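Local coordinates for pectate lyase II (Xanthomonas campestris pv. campestris, PDB 2QY1), which probably cleaves pectate, the de-esterified polygalacturonate of plant cell walls, by beta-elimination, as a secreted polysaccharide lyase of family 1, at residues Met26-Ser32 against Thr65-Lys71; Gly87-Gly92 against Ser115-Asn121; Tyr5-Thr9 against Ser127-Val131. The protein carries 2 engineered substitutions. All coordinates share one frame; numbering follows the deposited sequence.

Contact 1 of 3, residues Met26-Ser32 against Thr65-Lys71; sequences MQSAIDS and TVQIKNK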
loop_
_atom_site.group_PDB
_atom_site.type_symbol
_atom_site.label_atom_id
_atom_site.label_comp_id
_atom_site.label_asym_id
_atom_site.label_seq_id
_atom_site.Cartn_x
_atom_site.Cartn_y
_atom_site.Cartn_z
ATOM N N MET A 26 -15.251 16.066 2.813
ATOM C CA MET A 26 -14.048 15.838 2.015
ATOM C C MET A 26 -14.406 15.709 0.537
ATOM O O MET A 26 -13.779 16.342 -0.314
ATOM C CB MET A 26 -13.285 14.599 2.497
ATOM C CG MET A 26 -11.940 14.386 1.794
ATOM S SD MET A 26 -11.025 12.951 2.386
ATOM C CE MET A 26 -10.518 13.510 4.009
ATOM N N GLN A 27 -15.423 14.898 0.244
ATOM C CA GLN A 27 -15.879 14.695 -1.131
ATOM C C GLN A 27 -16.370 15.998 -1.754
ATOM O O GLN A 27 -16.016 16.314 -2.891
ATOM C CB GLN A 27 -16.973 13.622 -1.200
ATOM C CG GLN A 27 -17.316 13.187 -2.627
ATOM C CD GLN A 27 -16.133 12.562 -3.348
ATOM O OE1 GLN A 27 -15.658 11.493 -2.971
ATOM N NE2 GLN A 27 -15.656 13.225 -4.394
ATOM N N SER A 28 -17.174 16.751 -1.004
ATOM C CA SER A 28 -17.687 18.040 -1.475
ATOM C C SER A 28 -16.561 18.995 -1.873
ATOM O O SER A 28 -16.648 19.664 -2.905
ATOM C CB SER A 28 -18.589 18.686 -0.421
ATOM O OG SER A 28 -19.045 19.953 -0.864
ATOM N N ALA A 29 -15.510 19.045 -1.057
ATOM C CA ALA A 29 -14.359 19.913 -1.320
ATOM C C ALA A 29 -13.585 19.474 -2.565
ATOM O O ALA A 29 -13.101 20.311 -3.327
ATOM C CB ALA A 29 -13.445 19.976 -0.104
ATOM N N ILE A 30 -13.480 18.164 -2.766
ATOM C CA ILE A 30 -12.889 17.605 -3.984
ATOM C C ILE A 30 -13.754 17.915 -5.212
ATOM O O ILE A 30 -13.229 18.306 -6.253
ATOM C CB ILE A 30 -12.642 16.080 -3.847
ATOM C CG1 ILE A 30 -11.541 15.822 -2.818
ATOM C CG2 ILE A 30 -12.240 15.453 -5.186
ATOM C CD1 ILE A 30 -11.562 14.437 -2.240
ATOM N N ASP A 31 -15.074 17.754 -5.072
ATOM C CA ASP A 31 -16.020 18.006 -6.164
ATOM C C ASP A 31 -15.997 19.466 -6.629
ATOM O O ASP A 31 -16.114 19.744 -7.827
ATOM C CB ASP A 31 -17.454 17.633 -5.752
ATOM C CG ASP A 31 -17.648 16.136 -5.505
ATOM O OD1 ASP A 31 -16.767 15.317 -5.857
ATOM O OD2 ASP A 31 -18.706 15.777 -4.947
ATOM N N SER A 32 -15.844 20.386 -5.676
ATOM C CA SER A 32 -15.838 21.827 -5.952
ATOM C C SER A 32 -14.521 22.306 -6.563
ATOM O O SER A 32 -14.485 23.315 -7.265
ATOM C CB SER A 32 -16.121 22.610 -4.666
ATOM O OG SER A 32 -17.395 22.283 -4.140
ATOM N N THR A 65 -16.406 5.565 0.425
ATOM C CA THR A 65 -15.155 5.818 -0.289
ATOM C C THR A 65 -15.106 7.219 -0.898
ATOM O O THR A 65 -15.981 7.599 -1.687
ATOM C CB THR A 65 -14.931 4.748 -1.394
ATOM O OG1 THR A 65 -15.017 3.442 -0.811
ATOM C CG2 THR A 65 -13.559 4.907 -2.074
ATOM N N VAL A 66 -14.086 7.981 -0.514
ATOM C CA VAL A 66 -13.828 9.289 -1.105
ATOM C C VAL A 66 -13.112 9.096 -2.445
ATOM O O VAL A 66 -12.174 8.303 -2.548
ATOM C CB VAL A 66 -12.985 10.180 -0.156
ATOM C CG1 VAL A 66 -12.616 11.494 -0.825
ATOM C CG2 VAL A 66 -13.743 10.455 1.128
ATOM N N GLN A 67 -13.561 9.815 -3.471
ATOM C CA GLN A 67 -12.991 9.673 -4.811
ATOM C C GLN A 67 -12.291 10.949 -5.263
ATOM O O GLN A 67 -12.904 12.023 -5.290
ATOM C CB GLN A 67 -14.082 9.331 -5.827
ATOM C CG GLN A 67 -15.254 8.528 -5.281
ATOM C CD GLN A 67 -15.323 7.136 -5.857
ATOM O OE1 GLN A 67 -14.621 6.226 -5.419
ATOM N NE2 GLN A 67 -16.185 6.959 -6.842
ATOM N N ILE A 68 -11.013 10.829 -5.611
ATOM C CA ILE A 68 -10.314 11.866 -6.365
ATOM C C ILE A 68 -10.210 11.361 -7.802
ATOM O O ILE A 68 -9.412 10.474 -8.100
ATOM C CB ILE A 68 -8.897 12.166 -5.811
ATOM C CG1 ILE A 68 -8.965 12.656 -4.362
ATOM C CG2 ILE A 68 -8.184 13.203 -6.687
ATOM C CD1 ILE A 68 -7.603 12.664 -3.655
ATOM N N LYS A 69 -11.037 11.918 -8.680
ATOM C CA LYS A 69 -11.121 11.442 -10.056
ATOM C C LYS A 69 -10.808 12.553 -11.050
ATOM O O LYS A 69 -11.477 13.587 -11.067
ATOM C CB LYS A 69 -12.509 10.853 -10.322
ATOM C CG LYS A 69 -12.701 10.272 -11.717
ATOM C CD LYS A 69 -13.826 9.251 -11.692
ATOM C CE LYS A 69 -14.318 8.911 -13.079
ATOM N NZ LYS A 69 -15.557 8.087 -13.016
ATOM N N ASN A 70 -9.789 12.322 -11.875
ATOM C CA ASN A 70 -9.358 13.289 -12.893
ATOM C C ASN A 70 -9.038 14.671 -12.323
ATOM O O ASN A 70 -9.306 15.697 -12.955
ATOM C CB ASN A 70 -10.381 13.387 -14.037
ATOM C CG ASN A 70 -10.061 12.453 -15.188
ATOM O OD1 ASN A 70 -9.990 11.232 -15.019
ATOM N ND2 ASN A 70 -9.864 13.027 -16.372
ATOM N N LYS A 71 -8.472 14.684 -11.119
ATOM C CA LYS A 71 -8.041 15.923 -10.476
ATOM C C LYS A 71 -6.642 15.749 -9.897
ATOM O O LYS A 71 -6.268 14.652 -9.480
ATOM C CB LYS A 71 -9.050 16.376 -9.416
ATOM C CG LYS A 71 -10.433 16.675 -10.001
ATOM C CD LYS A 71 -11.317 17.503 -9.095
ATOM C CE LYS A 71 -12.682 17.683 -9.748
ATOM N NZ LYS A 71 -13.609 18.507 -8.933
HETATM O O HOH W 1 -17.521 9.759 -2.165
#

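Contact 2 of 3, residues Gly87-Gly92 against Ser115-Asn121; sequences GIRVVG and SISLEGN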
loop_
_atom_site.group_PDB
_atom_site.type_symbol
_atom_site.label_atom_id
_atom_site.label_comp_id
_atom_site.label_asym_id
_atom_site.label_seq_id
_atom_site.Cartn_x
_atom_site.Cartn_y
_atom_site.Cartn_z
ATOM N N GLY A 87 -12.663 4.781 2.974
ATOM C CA GLY A 87 -11.469 4.627 2.149
ATOM C C GLY A 87 -11.286 5.770 1.170
ATOM O O GLY A 87 -12.133 6.664 1.076
ATOM N N ILE A 88 -10.171 5.739 0.444
ATOM C CA ILE A 88 -9.832 6.779 -0.528
ATOM C C ILE A 88 -9.453 6.130 -1.853
ATOM O O ILE A 88 -8.740 5.121 -1.884
ATOM C CB ILE A 88 -8.667 7.684 -0.044
ATOM C CG1 ILE A 88 -9.034 8.399 1.262
ATOM C CG2 ILE A 88 -8.294 8.722 -1.115
ATOM C CD1 ILE A 88 -7.830 8.946 2.026
ATOM N N ARG A 89 -9.935 6.724 -2.937
ATOM C CA ARG A 89 -9.678 6.225 -4.275
ATOM C C ARG A 89 -9.141 7.344 -5.165
ATOM O O ARG A 89 -9.725 8.424 -5.231
ATOM C CB ARG A 89 -10.981 5.683 -4.839
ATOM C CG ARG A 89 -10.841 4.702 -5.953
ATOM C CD ARG A 89 -12.241 4.288 -6.371
ATOM N NE ARG A 89 -12.248 3.587 -7.642
ATOM C CZ ARG A 89 -13.285 3.546 -8.470
ATOM N NH1 ARG A 89 -13.188 2.875 -9.605
ATOM N NH2 ARG A 89 -14.414 4.179 -8.168
ATOM N N VAL A 90 -8.024 7.086 -5.840
ATOM C CA VAL A 90 -7.477 8.026 -6.824
ATOM C C VAL A 90 -7.536 7.367 -8.199
ATOM O O VAL A 90 -6.938 6.315 -8.417
ATOM C CB VAL A 90 -6.031 8.467 -6.488
ATOM C CG1 VAL A 90 -5.532 9.478 -7.511
ATOM C CG2 VAL A 90 -5.961 9.064 -5.085
ATOM N N VAL A 91 -8.266 7.983 -9.124
ATOM C CA VAL A 91 -8.591 7.305 -10.375
ATOM C C VAL A 91 -8.476 8.193 -11.630
ATOM O O VAL A 91 -8.790 9.391 -11.605
ATOM C CB VAL A 91 -9.967 6.546 -10.256
ATOM C CG1 VAL A 91 -11.082 7.481 -9.838
ATOM C CG2 VAL A 91 -10.327 5.792 -11.528
ATOM N N GLY A 92 -7.985 7.591 -12.708
ATOM C CA GLY A 92 -7.929 8.236 -14.015
ATOM C C GLY A 92 -6.786 9.220 -14.168
ATOM O O GLY A 92 -5.694 9.007 -13.636
ATOM N N SER A 115 -9.068 0.401 1.127
ATOM C CA SER A 115 -8.603 1.454 2.028
ATOM C C SER A 115 -7.982 2.613 1.255
ATOM O O SER A 115 -8.455 3.744 1.332
ATOM C CB SER A 115 -7.625 0.897 3.066
ATOM O OG SER A 115 -8.271 -0.014 3.937
ATOM N N ILE A 116 -6.915 2.323 0.520
ATOM C CA ILE A 116 -6.285 3.310 -0.351
ATOM C C ILE A 116 -6.074 2.646 -1.706
ATOM O O ILE A 116 -5.308 1.686 -1.823
ATOM C CB ILE A 116 -4.953 3.842 0.241
ATOM C CG1 ILE A 116 -5.210 4.567 1.572
ATOM C CG2 ILE A 116 -4.237 4.759 -0.758
ATOM C CD1 ILE A 116 -3.953 4.855 2.398
ATOM N N SER A 117 -6.775 3.145 -2.717
ATOM C CA SER A 117 -6.750 2.532 -4.038
ATOM C C SER A 117 -6.384 3.535 -5.117
ATOM O O SER A 117 -6.989 4.604 -5.215
ATOM C CB SER A 117 -8.106 1.895 -4.358
ATOM O OG SER A 117 -8.136 1.403 -5.687
ATOM N N LEU A 118 -5.394 3.171 -5.925
ATOM C CA LEU A 118 -4.963 3.975 -7.057
ATOM C C LEU A 118 -5.255 3.191 -8.327
ATOM O O LEU A 118 -4.860 2.032 -8.445
ATOM C CB LEU A 118 -3.462 4.274 -6.951
ATOM C CG LEU A 118 -2.892 4.670 -5.582
ATOM C CD1 LEU A 118 -1.368 4.804 -5.647
ATOM C CD2 LEU A 118 -3.528 5.956 -5.055
ATOM N N GLU A 119 -5.950 3.805 -9.279
ATOM C CA GLU A 119 -6.357 3.061 -10.473
ATOM C C GLU A 119 -6.367 3.849 -11.773
ATOM O O GLU A 119 -6.983 4.913 -11.877
ATOM C CB GLU A 119 -7.709 2.361 -10.260
ATOM C CG GLU A 119 -8.643 3.059 -9.285
ATOM C CD GLU A 119 -9.792 2.175 -8.846
ATOM O OE1 GLU A 119 -10.484 1.621 -9.725
ATOM O OE2 GLU A 119 -10.003 2.043 -7.620
ATOM N N GLY A 120 -5.678 3.298 -12.767
ATOM C CA GLY A 120 -5.776 3.795 -14.127
ATOM C C GLY A 120 -7.091 3.358 -14.744
ATOM O O GLY A 120 -7.692 2.368 -14.314
ATOM N N ASN A 121 -7.549 4.116 -15.734
ATOM C CA ASN A 121 -8.688 3.726 -16.560
ATOM C C ASN A 121 -8.512 4.264 -17.980
ATOM O O ASN A 121 -7.417 4.704 -18.338
ATOM C CB ASN A 121 -10.033 4.141 -15.925
ATOM C CG ASN A 121 -10.153 5.650 -15.678
ATOM O OD1 ASN A 121 -10.942 6.085 -14.835
ATOM N ND2 ASN A 121 -9.390 6.443 -16.408
#

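Contact 3 of 3, residues Tyr5-Thr9 against Ser127-Val131; sequences YGAGT and SKIWV. Engineered in segment 5-9: Gly-8 (natural residue Ala).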
loop_
_atom_site.group_PDB
_atom_site.type_symbol
_atom_site.label_atom_id
_atom_site.label_comp_id
_atom_site.label_asym_id
_atom_site.label_seq_id
_atom_site.Cartn_x
_atom_site.Cartn_y
_atom_site.Cartn_z
ATOM N N TYR A 5 10.349 6.465 -6.174
ATOM C CA TYR A 5 9.667 6.740 -7.440
ATOM C C TYR A 5 8.606 7.842 -7.332
ATOM O O TYR A 5 8.272 8.488 -8.329
ATOM C CB TYR A 5 9.057 5.466 -8.026
ATOM C CG TYR A 5 10.044 4.542 -8.717
ATOM C CD1 TYR A 5 10.777 4.971 -9.826
ATOM C CD2 TYR A 5 10.219 3.230 -8.282
ATOM C CE1 TYR A 5 11.677 4.120 -10.470
ATOM C CE2 TYR A 5 11.114 2.369 -8.922
ATOM C CZ TYR A 5 11.838 2.821 -10.012
ATOM O OH TYR A 5 12.719 1.974 -10.645
ATOM N N GLY A 6 8.089 8.057 -6.122
ATOM C CA GLY A 6 7.131 9.136 -5.869
ATOM C C GLY A 6 7.781 10.470 -5.526
ATOM O O GLY A 6 7.090 11.414 -5.141
ATOM N N ALA A 7 9.106 10.555 -5.670
ATOM C CA ALA A 7 9.845 11.780 -5.349
ATOM C C ALA A 7 9.365 12.961 -6.188
ATOM O O ALA A 7 9.053 12.810 -7.369
ATOM C CB ALA A 7 11.342 11.575 -5.527
ATOM N N GLY A 8 9.297 14.131 -5.566
ATOM C CA GLY A 8 8.837 15.334 -6.250
ATOM C C GLY A 8 7.343 15.570 -6.132
ATOM O O GLY A 8 6.844 16.605 -6.572
ATOM N N THR A 9 6.626 14.610 -5.548
ATOM C CA THR A 9 5.196 14.765 -5.273
ATOM C C THR A 9 5.013 15.807 -4.171
ATOM O O THR A 9 5.606 15.691 -3.100
ATOM C CB THR A 9 4.534 13.429 -4.852
ATOM O OG1 THR A 9 4.689 12.464 -5.900
ATOM C CG2 THR A 9 3.047 13.621 -4.568
ATOM N N SER A 127 -0.254 9.205 -11.467
ATOM C CA SER A 127 1.203 9.245 -11.343
ATOM C C SER A 127 1.619 10.290 -10.318
ATOM O O SER A 127 0.858 11.214 -10.023
ATOM C CB SER A 127 1.871 9.523 -12.695
ATOM O OG SER A 127 1.619 10.840 -13.146
ATOM N N LYS A 128 2.835 10.137 -9.797
ATOM C CA LYS A 128 3.355 10.963 -8.708
ATOM C C LYS A 128 2.381 10.944 -7.533
ATOM O O LYS A 128 1.710 11.936 -7.243
ATOM C CB LYS A 128 3.679 12.398 -9.163
ATOM C CG LYS A 128 4.673 12.530 -10.342
ATOM C CD LYS A 128 5.866 11.557 -10.280
ATOM C CE LYS A 128 6.907 11.957 -9.243
ATOM N NZ LYS A 128 8.187 11.182 -9.383
ATOM N N ILE A 129 2.292 9.788 -6.882
ATOM C CA ILE A 129 1.440 9.621 -5.710
ATOM C C ILE A 129 2.318 9.285 -4.506
ATOM O O ILE A 129 3.243 8.477 -4.611
ATOM C CB ILE A 129 0.371 8.501 -5.906
ATOM C CG1 ILE A 129 -0.299 8.571 -7.295
ATOM C CG2 ILE A 129 -0.657 8.518 -4.757
ATOM C CD1 ILE A 129 -1.134 9.833 -7.581
ATOM N N TRP A 130 2.036 9.922 -3.373
ATOM C CA TRP A 130 2.762 9.655 -2.142
ATOM C C TRP A 130 1.795 9.192 -1.068
ATOM O O TRP A 130 0.991 9.977 -0.567
ATOM C CB TRP A 130 3.513 10.908 -1.679
ATOM C CG TRP A 130 4.516 10.669 -0.574
ATOM C CD1 TRP A 130 5.199 9.510 -0.311
ATOM C CD2 TRP A 130 4.984 11.634 0.382
ATOM N NE1 TRP A 130 6.048 9.691 0.759
ATOM C CE2 TRP A 130 5.935 10.983 1.203
ATOM C CE3 TRP A 130 4.684 12.984 0.630
ATOM C CZ2 TRP A 130 6.591 11.635 2.258
ATOM C CZ3 TRP A 130 5.336 13.632 1.679
ATOM C CH2 TRP A 130 6.282 12.955 2.479
ATOM N N VAL A 131 1.863 7.904 -0.740
ATOM C CA VAL A 131 1.052 7.323 0.327
ATOM C C VAL A 131 1.980 7.171 1.535
ATOM O O VAL A 131 2.832 6.286 1.554
ATOM C CB VAL A 131 0.438 5.963 -0.105
ATOM C CG1 VAL A 131 -0.354 5.317 1.042
ATOM C CG2 VAL A 131 -0.458 6.145 -1.338
#

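Contact 1 of 3, residues Met26-Ser32 against Thr65-Lys71
The side-chain amide of Gln-27 docks on the backbone of Gln-67 with two hydrogen bonds. Gln-67 N gives its hydrogen to Gln-27 OE1 at 2.7 Å, almost straight at 175°. Gln-27 NE2 returns a bond to Gln-67 O at 3.1 Å. Each donor lies in the plane of the carbonyl it meets, on a lone pair. Beside the amide, Ile-30 sets its CD1 tip 3.4 Å from Val-66 CG1, a tight carbon contact, and the same CD1 reaches Ile-68 CG1. Met-26 crosses Val-66 at about a right angle, with SD against both methyls. Further on, extended Lys-71 brings NZ to Ile-30 O at 2.7 Å, and NZ also bonds Tyr-33 O.

In the second shell, Gln-27 NE2 also donates to Asp-31 OD1, one helical turn on, and a water joins Gln-27 OE1 to Thr-65 O. The bend at chi2 (62°) turns the amide to the strand. Helix 23-32 runs nearly parallel to strand 65-69, an edge strand of its sheet, and caps the N-terminal end of the parallel beta-helix. By taking up Gln-67 N and O, Gln-27 probably stands in for a further strand, and Lys-71 NZ probably adds favourable charge at the helix C-terminal end.

Contact 2 of 3, residues Gly87-Gly92 against Ser115-Asn121
Ser-115 O accepts the N-H of Ile-88 at 2.8 Å and opens a parallel ladder between strands 87-91 and 116-119, neighbouring rungs of the pectate lyase beta-helix. Ser-115 OG turns to Tyr-174 OH. Ile-116 pairs with Ile-88, and both side chains enter the core, where they meet Ile-99 of strand 97-105. Ser-117 uses both backbone groups: its N-H goes to Ile-88 O at 2.9 Å and its O takes Val-90 N at 2.8 Å. Leu-118 runs alongside Val-90 into the core, with Leu-118 CD2 3.8 Å from Val-90 CB.

Glu-119 continues the ladder with N to Val-90 O and O to Gly-92 N. Its side chain lies on the other face, with Arg-89, Ser-117 and Val-91. Extended Arg-89 holds the carboxylate through NE and NH1, one nitrogen to each oxygen. Arg-89 NE reaches Glu-119 OE2 at 2.7 Å, and Arg-89 NH1 reaches Glu-119 OE1 at 3.0 Å. The two flat groups are 63° apart: the carboxylate sits near the guanidinium plane, but both nitrogens approach from above the carboxylate plane. Ser-117 OG donates to Glu-119 OE2 at 2.8 Å from the opposite face to Arg-89 NE. Asn-121 then packs on Val-91 and the alpha carbon of Gly-92. Gly-92 has a positive phi (78°) where the strand ends.

Two donors on OE2 and one on OE1 hold the Glu-119 carboxylate in place. The buried Glu-119 is thus balanced by the arginine, and this would probably keep it ionised.

Contact 3 of 3, residues Tyr5-Thr9 against Ser127-Val131
Gly-6 to Thr-9 form a type II beta turn over Lys-128, at a corner of the parallel beta-helix. A long bond of 3.3 Å from Thr-9 N to Gly-6 O closes the turn. Lys-128 itself has a positive phi. Its side chain folds back on itself at chi2 (-41°) and chi3 (-75°), and this curl carries NZ to the N-terminal segment. There Lys-128 NZ donates to two carbonyls, Tyr-5 O at 2.9 Å and Ala-7 O at 2.7 Å. The bond to Ala-7 lies in the carbonyl plane, while the one to Tyr-5 is tilted from it by 32°. The ammonium thus ties together the carbonyls before and within the turn. Gly-8, an engineered residue that is alanine in nature, takes the turn position with positive phi. Tyr-5 points its ring elsewhere, edge-to-face with Tyr-304.

Thr-9 packs against the strand. Thr-9 CG2 approaches Lys-128 O and rests on Trp-130 CB at 4.0 Å. The Trp-130 indole is held elsewhere, with NE1 bonded to Ser-167 OG. Thr-9 OG1 lies against the Lys-128 backbone and donates to Gly-6 O at 2.7 Å, from the same face of that carbonyl as Thr-9 N.

Contacts 1 and 2 share one parallel sheet. Strands 65-69 and 87-91 are neighbours in it, and Ile-68 N lies 2.8 Å from Arg-89 O, a probable hydrogen bond. Contact 1 is partly buried at the end of the beta-helix, where side chains reach across to backbone in both directions, Gln-27 from the helix and Lys-71 from beyond the strand. Contact 2 is a buried rung-to-rung pairing, with a backbone ladder and one ion pair. Contact 3 is also buried, but it joins the N-terminal loop to a corner, through lysine and backbone carbonyls. It meets contact 2 in the core, where Leu-118 packs on Ile-129 and Ile-116 on Val-131. Contacts 1 and 3 do not touch.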